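Local structure of bromo domain-containing protein (Trypanosoma brucei brucei, 5KO4) at residues Y8-M19 against W47-E58. The protein is of unknown function but contains a bromodomain, the part described here, and so probably reads acetylated lysine, as relatives do. Residues are numbered along the deposited sequence; the frame is centred on the assembly and turned at random. Where two conformers were deposited one is given.
With SO4 (sulfate ion), chain C.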
# COMPACT_ATOMS: atom_id res chain seq x y z
N TYR A 8 -12.31 0.48 28.52
CA TYR A 8 -10.95 0.71 28.01
C TYR A 8 -10.12 -0.57 27.94
O TYR A 8 -9.37 -0.77 26.97
CB TYR A 8 -10.21 1.75 28.85
CG TYR A 8 -10.32 3.14 28.27
CD1 TYR A 8 -11.50 3.85 28.36
CD2 TYR A 8 -9.28 3.70 27.55
CE1 TYR A 8 -11.62 5.13 27.80
CE2 TYR A 8 -9.39 4.96 26.98
CZ TYR A 8 -10.57 5.67 27.09
OH TYR A 8 -10.65 6.91 26.51
N LYS A 9 -10.22 -1.42 28.95
CA LYS A 9 -9.48 -2.67 28.97
C LYS A 9 -9.79 -3.49 27.71
O LYS A 9 -8.87 -4.00 27.06
CB LYS A 9 -9.83 -3.48 30.23
CG LYS A 9 -9.13 -4.82 30.32
CD LYS A 9 -9.49 -5.53 31.60
CE LYS A 9 -8.96 -6.95 31.62
NZ LYS A 9 -9.22 -7.61 32.93
N GLN A 10 -11.07 -3.57 27.34
CA GLN A 10 -11.49 -4.36 26.19
C GLN A 10 -11.08 -3.68 24.89
O GLN A 10 -10.66 -4.35 23.95
CB GLN A 10 -12.99 -4.61 26.21
CG GLN A 10 -13.43 -5.59 27.33
CD GLN A 10 -13.38 -4.97 28.71
OE1 GLN A 10 -13.64 -3.79 28.87
NE2 GLN A 10 -13.07 -5.75 29.73
N CYS A 11 -11.17 -2.35 24.82
CA CYS A 11 -10.76 -1.67 23.60
C CYS A 11 -9.28 -1.85 23.36
O CYS A 11 -8.85 -2.11 22.23
CB CYS A 11 -11.13 -0.20 23.65
SG CYS A 11 -12.92 0.11 23.66
N ARG A 12 -8.47 -1.73 24.41
CA ARG A 12 -7.03 -1.95 24.28
C ARG A 12 -6.76 -3.38 23.77
O ARG A 12 -5.92 -3.56 22.88
CB ARG A 12 -6.33 -1.76 25.62
CG ARG A 12 -4.83 -1.97 25.52
CD ARG A 12 -4.14 -1.85 26.86
NE ARG A 12 -4.32 -0.53 27.43
CZ ARG A 12 -3.62 0.55 27.09
NH1 ARG A 12 -2.68 0.47 26.15
NH2 ARG A 12 -3.86 1.72 27.67
N SER A 13 -7.42 -4.39 24.34
CA SER A 13 -7.15 -5.76 23.91
C SER A 13 -7.59 -5.99 22.45
O SER A 13 -6.86 -6.64 21.70
CB SER A 13 -7.81 -6.77 24.85
OG SER A 13 -9.22 -6.80 24.75
N ILE A 14 -8.72 -5.41 22.02
CA ILE A 14 -9.18 -5.57 20.65
C ILE A 14 -8.21 -4.89 19.69
O ILE A 14 -7.86 -5.45 18.66
CB ILE A 14 -10.62 -5.05 20.46
CG1 ILE A 14 -11.60 -5.92 21.29
CG2 ILE A 14 -11.00 -5.06 18.98
CD1 ILE A 14 -12.95 -5.32 21.47
N LEU A 15 -7.73 -3.70 20.04
CA LEU A 15 -6.75 -3.03 19.21
C LEU A 15 -5.46 -3.87 19.11
O LEU A 15 -4.87 -3.95 18.03
CB LEU A 15 -6.45 -1.64 19.76
CG LEU A 15 -5.43 -0.81 18.96
CD1 LEU A 15 -5.89 -0.59 17.50
CD2 LEU A 15 -5.17 0.52 19.64
N HIS A 16 -5.03 -4.49 20.22
CA HIS A 16 -3.84 -5.34 20.19
C HIS A 16 -4.03 -6.52 19.24
O HIS A 16 -3.12 -6.85 18.47
CB HIS A 16 -3.51 -5.83 21.59
CG HIS A 16 -2.26 -6.64 21.66
ND1 HIS A 16 -1.02 -6.04 21.83
CD2 HIS A 16 -2.09 -7.99 21.64
CE1 HIS A 16 -0.14 -7.04 21.87
NE2 HIS A 16 -0.75 -8.23 21.76
N VAL A 17 -5.21 -7.15 19.26
CA VAL A 17 -5.49 -8.28 18.37
C VAL A 17 -5.39 -7.82 16.92
O VAL A 17 -4.72 -8.46 16.11
CB VAL A 17 -6.89 -8.89 18.68
CG1 VAL A 17 -7.32 -9.87 17.59
CG2 VAL A 17 -6.88 -9.58 20.04
N VAL A 18 -6.04 -6.71 16.60
CA VAL A 18 -6.05 -6.20 15.23
C VAL A 18 -4.63 -5.83 14.77
O VAL A 18 -4.26 -6.16 13.64
CB VAL A 18 -7.01 -4.99 15.17
CG1 VAL A 18 -6.76 -4.12 13.96
CG2 VAL A 18 -8.47 -5.46 15.24
N MET A 19 -3.84 -5.18 15.62
CA MET A 19 -2.49 -4.79 15.20
C MET A 19 -1.61 -6.01 15.01
O MET A 19 -0.79 -6.01 14.09
CB MET A 19 -1.89 -3.82 16.21
CG MET A 19 -2.58 -2.48 16.13
SD MET A 19 -2.02 -1.20 17.25
CE MET A 19 -0.43 -0.96 16.63
N TRP A 47 -4.01 2.58 12.89
CA TRP A 47 -3.97 2.00 14.22
C TRP A 47 -3.18 2.84 15.22
O TRP A 47 -3.61 2.94 16.38
CB TRP A 47 -3.39 0.58 14.25
CG TRP A 47 -3.90 -0.37 13.20
CD1 TRP A 47 -3.14 -1.20 12.43
CD2 TRP A 47 -5.27 -0.69 12.90
NE1 TRP A 47 -3.95 -1.98 11.64
CE2 TRP A 47 -5.26 -1.68 11.90
CE3 TRP A 47 -6.51 -0.25 13.40
CZ2 TRP A 47 -6.44 -2.16 11.30
CZ3 TRP A 47 -7.67 -0.76 12.84
CH2 TRP A 47 -7.63 -1.65 11.77
N ASP A 48 -2.04 3.40 14.83
CA ASP A 48 -1.23 4.15 15.81
C ASP A 48 -1.99 5.38 16.31
O ASP A 48 -1.77 5.81 17.46
CB ASP A 48 0.13 4.56 15.23
CG ASP A 48 1.07 3.40 14.98
OD1 ASP A 48 0.79 2.28 15.46
OD2 ASP A 48 2.11 3.62 14.30
N LEU A 49 -2.85 5.97 15.48
CA LEU A 49 -3.66 7.11 15.91
C LEU A 49 -4.70 6.66 16.93
O LEU A 49 -4.91 7.31 17.96
CB LEU A 49 -4.32 7.79 14.72
CG LEU A 49 -5.16 9.04 15.03
CD1 LEU A 49 -4.36 10.06 15.87
CD2 LEU A 49 -5.64 9.69 13.76
N ILE A 50 -5.34 5.50 16.69
CA ILE A 50 -6.31 4.97 17.64
C ILE A 50 -5.60 4.64 18.97
O ILE A 50 -6.17 4.89 20.03
CB ILE A 50 -7.03 3.75 17.04
CG1 ILE A 50 -7.83 4.19 15.79
CG2 ILE A 50 -7.95 3.07 18.08
CD1 ILE A 50 -8.49 3.07 15.04
N LYS A 51 -4.40 4.07 18.91
CA LYS A 51 -3.64 3.78 20.13
C LYS A 51 -3.39 5.07 20.91
O LYS A 51 -3.59 5.11 22.12
CB LYS A 51 -2.31 3.10 19.77
CG LYS A 51 -1.42 2.76 20.96
CD LYS A 51 -1.99 1.62 21.80
CE LYS A 51 -1.38 1.59 23.17
NZ LYS A 51 0.10 1.50 23.13
N ALA A 52 -2.98 6.13 20.21
CA ALA A 52 -2.71 7.42 20.87
C ALA A 52 -3.99 7.99 21.50
O ALA A 52 -3.96 8.56 22.59
CB ALA A 52 -2.14 8.41 19.86
N ARG A 53 -5.14 7.80 20.84
CA ARG A 53 -6.40 8.27 21.37
C ARG A 53 -6.79 7.50 22.63
O ARG A 53 -7.35 8.09 23.54
CB ARG A 53 -7.50 8.17 20.30
CG ARG A 53 -7.26 9.21 19.24
CD ARG A 53 -8.24 9.19 18.11
NE ARG A 53 -8.02 10.38 17.27
CZ ARG A 53 -8.78 10.73 16.24
NH1 ARG A 53 -9.83 10.00 15.91
NH2 ARG A 53 -8.53 11.85 15.58
N LEU A 54 -6.50 6.17 22.69
CA LEU A 54 -6.75 5.41 23.91
C LEU A 54 -5.89 5.95 25.04
O LEU A 54 -6.38 6.18 26.15
CB LEU A 54 -6.45 3.91 23.73
CG LEU A 54 -7.50 3.10 23.01
CD1 LEU A 54 -6.95 1.72 22.69
CD2 LEU A 54 -8.74 2.93 23.86
N THR A 55 -4.60 6.17 24.76
CA THR A 55 -3.67 6.71 25.75
C THR A 55 -4.12 8.08 26.24
O THR A 55 -4.03 8.37 27.43
CB THR A 55 -2.26 6.79 25.14
OG1 THR A 55 -1.87 5.47 24.75
CG2 THR A 55 -1.22 7.36 26.13
N ARG A 56 -4.65 8.92 25.35
CA ARG A 56 -5.04 10.27 25.71
C ARG A 56 -6.49 10.39 26.22
O ARG A 56 -7.00 11.51 26.40
CB ARG A 56 -4.84 11.18 24.51
CG ARG A 56 -3.38 11.31 24.13
CD ARG A 56 -3.27 12.04 22.82
NE ARG A 56 -1.88 12.28 22.42
CZ ARG A 56 -1.11 13.24 22.91
NH1 ARG A 56 -1.56 14.04 23.88
NH2 ARG A 56 0.12 13.41 22.46
N TYR A 57 -7.15 9.24 26.50
CA TYR A 57 -8.53 9.16 26.97
C TYR A 57 -9.51 9.92 26.06
O TYR A 57 -10.48 10.50 26.56
CB TYR A 57 -8.68 9.73 28.39
CG TYR A 57 -8.03 8.94 29.49
CD1 TYR A 57 -8.34 7.59 29.68
CD2 TYR A 57 -7.30 9.57 30.49
CE1 TYR A 57 -7.83 6.88 30.76
CE2 TYR A 57 -6.82 8.88 31.59
CZ TYR A 57 -7.08 7.53 31.72
OH TYR A 57 -6.60 6.85 32.81
N GLU A 58 -9.29 9.90 24.74
CA GLU A 58 -10.15 10.66 23.84
C GLU A 58 -11.50 9.93 23.60
O GLU A 58 -12.43 10.53 23.07
CB GLU A 58 -9.45 10.94 22.52
CG GLU A 58 -8.24 11.85 22.64
CD GLU A 58 -7.62 12.24 21.31
OE1 GLU A 58 -8.37 12.24 20.31
OE2 GLU A 58 -6.38 12.44 21.23
S SO4 C . -11.16 -0.35 32.65
O1 SO4 C . -11.97 -1.05 33.67
O2 SO4 C . -9.79 -0.85 32.81
O3 SO4 C . -11.25 1.07 32.86
O4 SO4 C . -11.68 -0.68 31.31
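Leu15 and Leu54 interlock where helix 8-21 meets helix 47-55, two members of the left-handed four-helix bundle of the bromodomain, and they illustrate how near-antiparallel helices mesh knobs into holes: the segments 8-19 and 47-55 run at 161° to each other, their axes 10.9 Å apart at closest approach. Leu15 enters a hole formed by Trp47, Ile50, Lys51 and Leu54; its CG is anti to the backbone N (chi1 -179°) and the second torsion then extends CD2, which reaches 3.6 Å from Lys51 CA. Leu54 in turn sits among Tyr8, Cys11, Arg12 and Leu15, its CD1 facing Leu15 and its CD2 lying against the Tyr8 ring and Cys11 CB. Ile50 and Cys11 continue inward to Phe65 of helix 62-80.

Polar groups lie at the outer side of the contact. Beyond the helix start, a sulfate, probably from the crystallisation liquor, uses O4 to accept a nearly straight hydrogen bond from the backbone N of Lys9.

Aromatic contacts close both ends. At one, Tyr57 turns its edge to the face of Tyr8 in a T-shaped pair, centroids 5.6 Å apart and planes at 77°. Tyr57, with positive phi, is the C' residue of the Schellman motif ending helix 47-55, so the helix terminus itself presents this ring. The Tyr8 hydroxyl is hydrogen-bonded to Tyr59 O, while the ring edge brings Tyr8 CE2 to 3.4 Å from Leu54 O. At the other end Met19 runs alongside Trp47, its SD making an oblique Met-aromatic contact with the indole, whose NE1 is hydrogen-bonded to Asp22 OD2. Val18 CG1 makes a CH-pi contact over one indole face, 3.4 Å from the centroid of the six-membered ring of Trp47.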